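Local coordinates for protein 2-dehydropantoate 2-reductase, putative (Enterococcus faecalis, PDB 2EW2) that probably catalyses the NADPH-dependent reduction of 2-dehydropantoate (ketopantoate) to (R)-pantoate in the pathway to pantothenate, at residues 18-23 with 54-59; 75-80 with 161-166; 283-288 with 297-302. All coordinates share one frame; numbering follows the deposited sequence.

In the fold
Interactions 1 and 2 belong to the N-terminal Rossmann-type half, and interaction 3 to the helical C-terminal half, with about 41 Å between the centres of interactions 1 and 3. The first two touch: Leu18 and Leu22 of helix 13-24 pack on Ile79 of strand 77-80, between that helix and the face of the large sheet. Both are only partly buried. Interaction 1 lays that helix against an outer strand of a second, small sheet and ends in a water-bridged edge; interaction 2 puts a single phenylalanine of helix 161-173 at strand 77-80. Interaction 3 is a buried helix-helix contact, made by a tryptophan face and a sulfur, beside the subunit interface.

Interaction 1. Residues 18-23 with 54-59; sequences LGIMLH and EEVVAN
Ile20 and Ala58 bring helix 13-24, the first helix of the Rossmann-type domain, up against strand 54-58 of the small four-stranded sheet. The turn between strand 5-9 and this helix carries a GxGxxG-like glycine pattern that runs into the helix start, consistent with the dinucleotide-binding turn of NADP enzymes. The strand passes almost perpendicular to the helix, at 82°, with the segment axes 9.2 Å apart at their closest.

The buried part is apolar. Both branches of Ile20 are used: the methyl CG2 meets CG1 of Val56 at 3.9 Å, while CG1, on the other branch, lies 4.3 Å from CB of Ala58. With CG2 anti to the backbone N (CG1 at chi1 -71°), the two branches spread over alternate strand residues, Val56 and Ala58, whose CB atoms both point toward the helix. Ile20 also touches Leu47 and Ala49 on strand 47-51, whose backbone pairs with Ala58 and Val56, so its side chain spans two adjacent strands.

One turn further along the helix the contact reaches its solvent side: Ile20 and Ala58 are buried, but His23 is only partly so. The CB of His23 points toward the strand, and a trans first torsion (chi1 173°) then carries the ring alongside Ala58, with CD2 3.9 Å from CB of Ala58 and the methyl meeting the ring obliquely. Leu60 touches His23 from the following loop. Where the strand ends, a single water accepts the backbone N-H of Asn59 at 3.1 Å and also hydrogen-bonds to His23 NE2 at 3.2 Å.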
loop_
_atom_site.group_PDB
_atom_site.type_symbol
_atom_site.label_atom_id
_atom_site.label_comp_id
_atom_site.label_asym_id
_atom_site.label_seq_id
_atom_site.Cartn_x
_atom_site.Cartn_y
_atom_site.Cartn_z
ATOM N N LEU B 18 -5.567 -6.662 39.920
ATOM C CA LEU B 18 -6.723 -7.549 39.866
ATOM C C LEU B 18 -6.532 -8.730 40.820
ATOM O O LEU B 18 -7.459 -9.113 41.532
ATOM C CB LEU B 18 -6.993 -8.038 38.427
ATOM C CG LEU B 18 -7.211 -6.996 37.314
ATOM C CD1 LEU B 18 -8.017 -7.565 36.150
ATOM C CD2 LEU B 18 -7.834 -5.709 37.801
ATOM N N GLY B 19 -5.331 -9.292 40.846
ATOM C CA GLY B 19 -5.035 -10.416 41.729
ATOM C C GLY B 19 -5.252 -10.128 43.209
ATOM O O GLY B 19 -5.937 -10.885 43.906
ATOM N N ILE B 20 -4.639 -9.053 43.690
ATOM C CA ILE B 20 -4.790 -8.611 45.078
ATOM C C ILE B 20 -6.255 -8.380 45.469
ATOM O O ILE B 20 -6.709 -8.869 46.499
ATOM C CB ILE B 20 -3.984 -7.311 45.357
ATOM C CG1 ILE B 20 -2.487 -7.626 45.372
ATOM C CG2 ILE B 20 -4.393 -6.712 46.725
ATOM C CD1 ILE B 20 -1.568 -6.412 45.304
HETATM N N MSE B 21 -6.963 -7.615 44.642
HETATM C CA MSE B 21 -8.332 -7.216 44.913
HETATM C C MSE B 21 -9.292 -8.407 44.885
HETATM O O MSE B 21 -10.174 -8.511 45.731
HETATM C CB MSE B 21 -8.761 -6.119 43.936
HETATM C CG MSE B 21 -7.943 -4.827 44.074
HETATM SE SE MSE B 21 -8.594 -3.383 42.910
HETATM C CE MSE B 21 -10.249 -2.978 43.801
ATOM N N LEU B 22 -9.108 -9.311 43.918
ATOM C CA LEU B 22 -9.906 -10.540 43.862
ATOM C C LEU B 22 -9.584 -11.490 45.023
ATOM O O LEU B 22 -10.452 -12.234 45.482
ATOM C CB LEU B 22 -9.725 -11.241 42.510
ATOM C CG LEU B 22 -10.405 -10.551 41.320
ATOM C CD1 LEU B 22 -9.841 -11.084 39.992
ATOM C CD2 LEU B 22 -11.941 -10.710 41.388
ATOM N N HIS B 23 -8.338 -11.453 45.486
ATOM C CA HIS B 23 -7.910 -12.214 46.649
ATOM C C HIS B 23 -8.588 -11.657 47.905
ATOM O O HIS B 23 -9.077 -12.415 48.746
ATOM C CB HIS B 23 -6.382 -12.187 46.784
ATOM C CG HIS B 23 -5.873 -12.810 48.052
ATOM N ND1 HIS B 23 -5.851 -14.175 48.259
ATOM C CD2 HIS B 23 -5.353 -12.251 49.173
ATOM C CE1 HIS B 23 -5.343 -14.429 49.452
ATOM N NE2 HIS B 23 -5.038 -13.279 50.027
ATOM N N GLU B 54 -1.477 2.421 51.876
ATOM C CA GLU B 54 -1.357 1.335 52.860
ATOM C C GLU B 54 -0.662 0.147 52.232
ATOM O O GLU B 54 -0.979 -0.231 51.098
ATOM C CB GLU B 54 -2.730 0.872 53.367
ATOM C CG GLU B 54 -3.625 1.970 53.944
ATOM C CD GLU B 54 -4.839 1.416 54.703
ATOM O OE1 GLU B 54 -5.688 0.721 54.083
ATOM O OE2 GLU B 54 -4.945 1.688 55.926
ATOM N N GLU B 55 0.261 -0.460 52.970
ATOM C CA GLU B 55 0.886 -1.693 52.517
ATOM C C GLU B 55 -0.065 -2.881 52.657
ATOM O O GLU B 55 -0.595 -3.145 53.727
ATOM C CB GLU B 55 2.204 -1.959 53.244
ATOM C CG GLU B 55 2.749 -3.370 53.011
ATOM C CD GLU B 55 4.254 -3.436 53.060
ATOM O OE1 GLU B 55 4.783 -4.229 53.869
ATOM O OE2 GLU B 55 4.908 -2.692 52.294
ATOM N N VAL B 56 -0.288 -3.567 51.546
ATOM C CA VAL B 56 -1.076 -4.783 51.504
ATOM C C VAL B 56 -0.158 -5.880 50.970
ATOM O O VAL B 56 0.558 -5.666 49.982
ATOM C CB VAL B 56 -2.297 -4.603 50.572
ATOM C CG1 VAL B 56 -2.960 -5.938 50.247
ATOM C CG2 VAL B 56 -3.304 -3.647 51.200
ATOM N N VAL B 57 -0.153 -7.034 51.637
ATOM C CA VAL B 57 0.626 -8.192 51.177
ATOM C C VAL B 57 -0.338 -9.343 50.892
ATOM O O VAL B 57 -1.256 -9.594 51.669
ATOM C CB VAL B 57 1.719 -8.619 52.196
ATOM C CG1 VAL B 57 2.526 -9.794 51.677
ATOM C CG2 VAL B 57 2.661 -7.444 52.535
ATOM N N ALA B 58 -0.147 -10.024 49.764
ATOM C CA ALA B 58 -1.010 -11.142 49.390
ATOM C C ALA B 58 -0.125 -12.320 49.051
ATOM O O ALA B 58 0.675 -12.250 48.124
ATOM C CB ALA B 58 -1.896 -10.770 48.208
ATOM N N ASN B 59 -0.238 -13.391 49.825
ATOM C CA ASN B 59 0.570 -14.569 49.565
ATOM C C ASN B 59 -0.120 -15.430 48.519
ATOM O O ASN B 59 -0.919 -16.293 48.839
ATOM C CB ASN B 59 0.847 -15.346 50.850
ATOM C CG ASN B 59 1.511 -14.492 51.906
ATOM O OD1 ASN B 59 2.744 -14.453 52.007
ATOM N ND2 ASN B 59 0.701 -13.776 52.692
HETATM O O HOH W 1 -2.465 -13.468 51.955
#

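Interaction 2. Residues 75-80 with 161-166; sequences VDLIIA and KKFALE
Phe163 of helix 161-173 and Leu77 of strand 77-80 supply the apolar part of this contact. It is a slender one, with 97 Å² buried in all and the nearest alpha carbons, those of Leu77 and Phe163, 9.9 Å apart. The phenyl ring bridges that gap: the first torsion is trans (chi1 -165°), which extends the ring from the helix toward the sheet. Leu77 answers with CD1, which comes to the ring edge close to its plane, 4.5 Å from CE2 of Phe163.

A second kind of approach sets the ring against the backbone. The far carbon CZ of Phe163 lies 3.9 Å from the carbonyl O of Asp76, which meets the ring obliquely.

In the Rossmann-type fold strand 77-80 is an interior parallel strand between strands 5-9 and 103-106. Leu77 and Ile79 face one side of the sheet, where helices 161-173 and 13-24 lie; Ile78 faces the other, toward helix 84-94. On the first side Phe163 also stacks with the ring of Tyr103 and touches Met4, while Ala164 rests on Leu153 and Asn155.

The polar bonds run within the sheet instead of to the helix. Asp76 and Leu77 are held by backbone hydrogen bonds to strand 5-9, and Asp76 is paired with Tyr103 as well. The side chain of Asp76 has its polar partner there too, its OD2 being hydrogen-bonded to the backbone N of Lys5.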
loop_
_atom_site.group_PDB
_atom_site.type_symbol
_atom_site.label_atom_id
_atom_site.label_comp_id
_atom_site.label_asym_id
_atom_site.label_seq_id
_atom_site.Cartn_x
_atom_site.Cartn_y
_atom_site.Cartn_z
ATOM N N VAL B 75 -9.256 -24.008 36.646
ATOM C CA VAL B 75 -9.871 -22.768 37.119
ATOM C C VAL B 75 -11.159 -22.439 36.370
ATOM O O VAL B 75 -11.408 -22.950 35.269
ATOM C CB VAL B 75 -8.883 -21.570 37.039
ATOM C CG1 VAL B 75 -7.661 -21.817 37.923
ATOM C CG2 VAL B 75 -8.452 -21.311 35.589
ATOM N N ASP B 76 -11.970 -21.585 36.982
ATOM C CA ASP B 76 -13.213 -21.126 36.386
ATOM C C ASP B 76 -12.979 -19.987 35.384
ATOM O O ASP B 76 -13.708 -19.854 34.406
ATOM C CB ASP B 76 -14.162 -20.646 37.491
ATOM C CG ASP B 76 -14.354 -21.693 38.602
ATOM O OD1 ASP B 76 -14.760 -22.823 38.268
ATOM O OD2 ASP B 76 -14.099 -21.395 39.790
ATOM N N LEU B 77 -11.991 -19.138 35.666
ATOM C CA LEU B 77 -11.784 -17.902 34.894
ATOM C C LEU B 77 -10.312 -17.658 34.717
ATOM O O LEU B 77 -9.544 -17.782 35.665
ATOM C CB LEU B 77 -12.410 -16.680 35.587
ATOM C CG LEU B 77 -12.227 -15.284 34.950
ATOM C CD1 LEU B 77 -12.950 -15.198 33.596
ATOM C CD2 LEU B 77 -12.697 -14.162 35.894
ATOM N N ILE B 78 -9.923 -17.307 33.499
ATOM C CA ILE B 78 -8.583 -16.804 33.253
ATOM C C ILE B 78 -8.736 -15.356 32.794
ATOM O O ILE B 78 -9.567 -15.060 31.931
ATOM C CB ILE B 78 -7.810 -17.633 32.190
ATOM C CG1 ILE B 78 -7.667 -19.094 32.639
ATOM C CG2 ILE B 78 -6.372 -17.035 31.933
ATOM C CD1 ILE B 78 -7.227 -20.031 31.501
ATOM N N ILE B 79 -7.965 -14.465 33.410
ATOM C CA ILE B 79 -7.919 -13.077 32.992
ATOM C C ILE B 79 -6.639 -12.875 32.193
ATOM O O ILE B 79 -5.545 -13.042 32.718
ATOM C CB ILE B 79 -7.971 -12.079 34.174
ATOM C CG1 ILE B 79 -9.298 -12.235 34.923
ATOM C CG2 ILE B 79 -7.794 -10.633 33.627
ATOM C CD1 ILE B 79 -9.307 -11.683 36.372
ATOM N N ALA B 80 -6.799 -12.534 30.917
ATOM C CA ALA B 80 -5.678 -12.383 29.997
ATOM C C ALA B 80 -5.161 -10.938 29.966
ATOM O O ALA B 80 -5.888 -10.028 29.574
ATOM C CB ALA B 80 -6.097 -12.818 28.598
ATOM N N LYS B 161 -23.480 -15.192 28.268
ATOM C CA LYS B 161 -24.086 -14.053 28.983
ATOM C C LYS B 161 -24.245 -14.282 30.477
ATOM O O LYS B 161 -23.914 -13.391 31.273
ATOM C CB LYS B 161 -25.429 -13.670 28.383
ATOM C CG LYS B 161 -26.211 -12.601 29.191
ATOM C CD LYS B 161 -25.520 -11.246 29.136
ATOM C CE LYS B 161 -26.334 -10.145 29.809
ATOM N NZ LYS B 161 -27.515 -9.769 28.972
ATOM N N LYS B 162 -24.769 -15.455 30.853
ATOM C CA LYS B 162 -25.020 -15.750 32.268
ATOM C C LYS B 162 -23.716 -15.707 33.063
ATOM O O LYS B 162 -23.645 -15.094 34.134
ATOM C CB LYS B 162 -25.718 -17.107 32.423
ATOM C CG LYS B 162 -26.208 -17.413 33.854
ATOM C CD LYS B 162 -26.767 -18.848 33.933
ATOM C CE LYS B 162 -27.220 -19.209 35.358
ATOM N NZ LYS B 162 -27.505 -20.689 35.499
ATOM N N PHE B 163 -22.678 -16.347 32.539
ATOM C CA PHE B 163 -21.394 -16.330 33.215
ATOM C C PHE B 163 -20.732 -14.959 33.245
ATOM O O PHE B 163 -20.116 -14.605 34.247
ATOM C CB PHE B 163 -20.428 -17.361 32.641
ATOM C CG PHE B 163 -19.240 -17.608 33.527
ATOM C CD1 PHE B 163 -19.327 -18.498 34.593
ATOM C CD2 PHE B 163 -18.041 -16.931 33.317
ATOM C CE1 PHE B 163 -18.219 -18.715 35.422
ATOM C CE2 PHE B 163 -16.935 -17.146 34.138
ATOM C CZ PHE B 163 -17.020 -18.028 35.181
ATOM N N ALA B 164 -20.867 -14.184 32.171
ATOM C CA ALA B 164 -20.399 -12.795 32.182
ATOM C C ALA B 164 -21.011 -12.032 33.373
ATOM O O ALA B 164 -20.313 -11.290 34.070
ATOM C CB ALA B 164 -20.750 -12.091 30.860
ATOM N N LEU B 165 -22.317 -12.225 33.593
ATOM C CA LEU B 165 -23.025 -11.576 34.696
ATOM C C LEU B 165 -22.481 -12.025 36.050
ATOM O O LEU B 165 -22.359 -11.209 36.978
ATOM C CB LEU B 165 -24.544 -11.800 34.577
ATOM C CG LEU B 165 -25.228 -11.059 33.412
ATOM C CD1 LEU B 165 -26.728 -11.358 33.381
ATOM C CD2 LEU B 165 -25.011 -9.570 33.502
ATOM N N GLU B 166 -22.136 -13.306 36.139
ATOM C CA GLU B 166 -21.530 -13.894 37.331
ATOM C C GLU B 166 -20.140 -13.318 37.630
ATOM O O GLU B 166 -19.790 -13.078 38.788
ATOM C CB GLU B 166 -21.489 -15.422 37.194
ATOM C CG GLU B 166 -22.863 -16.067 37.459
ATOM C CD GLU B 166 -23.008 -17.498 36.937
ATOM O OE1 GLU B 166 -21.993 -18.140 36.568
ATOM O OE2 GLU B 166 -24.166 -17.982 36.897
#

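Interaction 3. Residues 283-288 with 297-302; sequences GAVWRK and PFCAML
Trp286 and Ala300 mark the closest approach of the two backbones, with their alpha carbons 5.8 Å apart, where helices 282-292 and 297-313 run past each other in roughly opposite directions. A residue as small as Ala300 suits so near a passage. Its methyl CB sits over the indole of Trp286, 3.5 Å from the centroid of the five-membered ring and 14° off the normal, a CH-pi contact made squarely on the face; CE2 is the nearest ring atom, at 3.4 Å. A fully extended first torsion (chi1 -180°) lays the indole of Trp286 along helix 297-313, where it also touches Thr303 and Gln304.

Beside this pair, Cys299 points its SG at the branched end of Val285, 3.9 Å from CG1 and 4.0 Å from CB. Phe229 of helix 218-235 and Leu111 also pack on Val285. Met301, a selenomethionine here, turns away from helix 282-292 and meets Met301 of the second subunit, as Pro297 meets Pro297 of that subunit. Two consecutive helices, joined by a short connection and packed side by side, roughly antiparallel, make an alpha-helical hairpin, here in the all-helical C-terminal domain of the ketopantoate reductase family.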
loop_
_atom_site.group_PDB
_atom_site.type_symbol
_atom_site.label_atom_id
_atom_site.label_comp_id
_atom_site.label_asym_id
_atom_site.label_seq_id
_atom_site.Cartn_x
_atom_site.Cartn_y
_atom_site.Cartn_z
ATOM N N GLY B 283 -3.308 -6.123 10.368
ATOM C CA GLY B 283 -3.002 -7.553 10.204
ATOM C C GLY B 283 -4.142 -8.448 10.692
ATOM O O GLY B 283 -4.392 -9.503 10.133
ATOM N N ALA B 284 -4.846 -8.000 11.721
ATOM C CA ALA B 284 -5.954 -8.734 12.318
ATOM C C ALA B 284 -7.198 -8.711 11.418
ATOM O O ALA B 284 -7.844 -9.743 11.222
ATOM C CB ALA B 284 -6.253 -8.157 13.681
ATOM N N VAL B 285 -7.500 -7.554 10.832
ATOM C CA VAL B 285 -8.576 -7.435 9.831
ATOM C C VAL B 285 -8.284 -8.344 8.633
ATOM O O VAL B 285 -9.168 -9.025 8.109
ATOM C CB VAL B 285 -8.716 -5.960 9.334
ATOM C CG1 VAL B 285 -9.805 -5.834 8.300
ATOM C CG2 VAL B 285 -8.984 -5.024 10.491
ATOM N N TRP B 286 -7.034 -8.324 8.197
ATOM C CA TRP B 286 -6.583 -9.127 7.064
ATOM C C TRP B 286 -6.736 -10.634 7.382
ATOM O O TRP B 286 -7.326 -11.384 6.588
ATOM C CB TRP B 286 -5.133 -8.736 6.712
ATOM C CG TRP B 286 -4.496 -9.469 5.553
ATOM C CD1 TRP B 286 -5.128 -10.156 4.544
ATOM C CD2 TRP B 286 -3.086 -9.546 5.268
ATOM N NE1 TRP B 286 -4.187 -10.670 3.665
ATOM C CE2 TRP B 286 -2.933 -10.313 4.093
ATOM C CE3 TRP B 286 -1.935 -9.049 5.906
ATOM C CZ2 TRP B 286 -1.674 -10.595 3.541
ATOM C CZ3 TRP B 286 -0.687 -9.324 5.355
ATOM C CH2 TRP B 286 -0.566 -10.099 4.190
ATOM N N ARG B 287 -6.240 -11.067 8.538
ATOM C CA ARG B 287 -6.419 -12.479 8.965
ATOM C C ARG B 287 -7.905 -12.884 8.985
ATOM O O ARG B 287 -8.293 -13.907 8.409
ATOM C CB ARG B 287 -5.757 -12.729 10.328
ATOM C CG ARG B 287 -5.747 -14.195 10.766
ATOM C CD ARG B 287 -5.295 -14.369 12.223
ATOM N NE ARG B 287 -6.210 -13.711 13.164
ATOM C CZ ARG B 287 -5.905 -12.633 13.884
ATOM N NH1 ARG B 287 -6.811 -12.106 14.705
ATOM N NH2 ARG B 287 -4.695 -12.084 13.790
ATOM N N LYS B 288 -8.744 -12.068 9.612
ATOM C CA LYS B 288 -10.187 -12.366 9.667
ATOM C C LYS B 288 -10.829 -12.376 8.290
ATOM O O LYS B 288 -11.607 -13.274 7.981
ATOM C CB LYS B 288 -10.920 -11.360 10.551
ATOM C CG LYS B 288 -10.616 -11.490 12.045
ATOM C CD LYS B 288 -11.297 -10.343 12.824
ATOM C CE LYS B 288 -11.099 -10.524 14.347
ATOM N NZ LYS B 288 -11.875 -11.696 14.921
ATOM N N PRO B 297 -7.683 -5.723 0.856
ATOM C CA PRO B 297 -6.379 -5.484 0.234
ATOM C C PRO B 297 -5.600 -4.261 0.758
ATOM O O PRO B 297 -4.376 -4.316 0.836
ATOM C CB PRO B 297 -6.750 -5.294 -1.245
ATOM C CG PRO B 297 -8.156 -4.725 -1.182
ATOM C CD PRO B 297 -8.787 -5.523 -0.104
ATOM N N PHE B 298 -6.274 -3.164 1.092
ATOM C CA PHE B 298 -5.541 -2.012 1.662
ATOM C C PHE B 298 -4.915 -2.387 3.007
ATOM O O PHE B 298 -3.760 -2.049 3.274
ATOM C CB PHE B 298 -6.423 -0.772 1.786
ATOM C CG PHE B 298 -6.583 0.007 0.494
ATOM C CD1 PHE B 298 -6.768 -0.648 -0.730
ATOM C CD2 PHE B 298 -6.558 1.408 0.510
ATOM C CE1 PHE B 298 -6.942 0.101 -1.931
ATOM C CE2 PHE B 298 -6.725 2.158 -0.685
ATOM C CZ PHE B 298 -6.919 1.498 -1.889
ATOM N N CYS B 299 -5.655 -3.112 3.838
ATOM C CA CYS B 299 -5.077 -3.627 5.105
ATOM C C CYS B 299 -3.883 -4.508 4.852
ATOM O O CYS B 299 -2.881 -4.394 5.540
ATOM C CB CYS B 299 -6.118 -4.396 5.957
ATOM S SG CYS B 299 -7.268 -3.303 6.781
ATOM N N ALA B 300 -3.993 -5.390 3.853
ATOM C CA ALA B 300 -2.918 -6.326 3.516
ATOM C C ALA B 300 -1.675 -5.598 3.019
ATOM O O ALA B 300 -0.569 -5.858 3.475
ATOM C CB ALA B 300 -3.397 -7.349 2.465
HETATM N N MSE B 301 -1.859 -4.665 2.093
HETATM C CA MSE B 301 -0.722 -3.927 1.567
HETATM C C MSE B 301 -0.077 -3.050 2.625
HETATM O O MSE B 301 1.135 -2.978 2.715
HETATM C CB MSE B 301 -1.121 -3.062 0.376
HETATM C CG MSE B 301 0.113 -2.389 -0.226
HETATM SE SE MSE B 301 -0.221 -1.374 -1.865
HETATM C CE MSE B 301 -1.946 -1.161 -1.828
ATOM N N LEU B 302 -0.895 -2.384 3.423
ATOM C CA LEU B 302 -0.360 -1.504 4.458
ATOM C C LEU B 302 0.439 -2.313 5.462
ATOM O O LEU B 302 1.541 -1.904 5.872
ATOM C CB LEU B 302 -1.485 -0.732 5.140
ATOM C CG LEU B 302 -1.064 0.386 6.108
ATOM C CD1 LEU B 302 -0.177 1.430 5.385
ATOM C CD2 LEU B 302 -2.323 1.012 6.711
#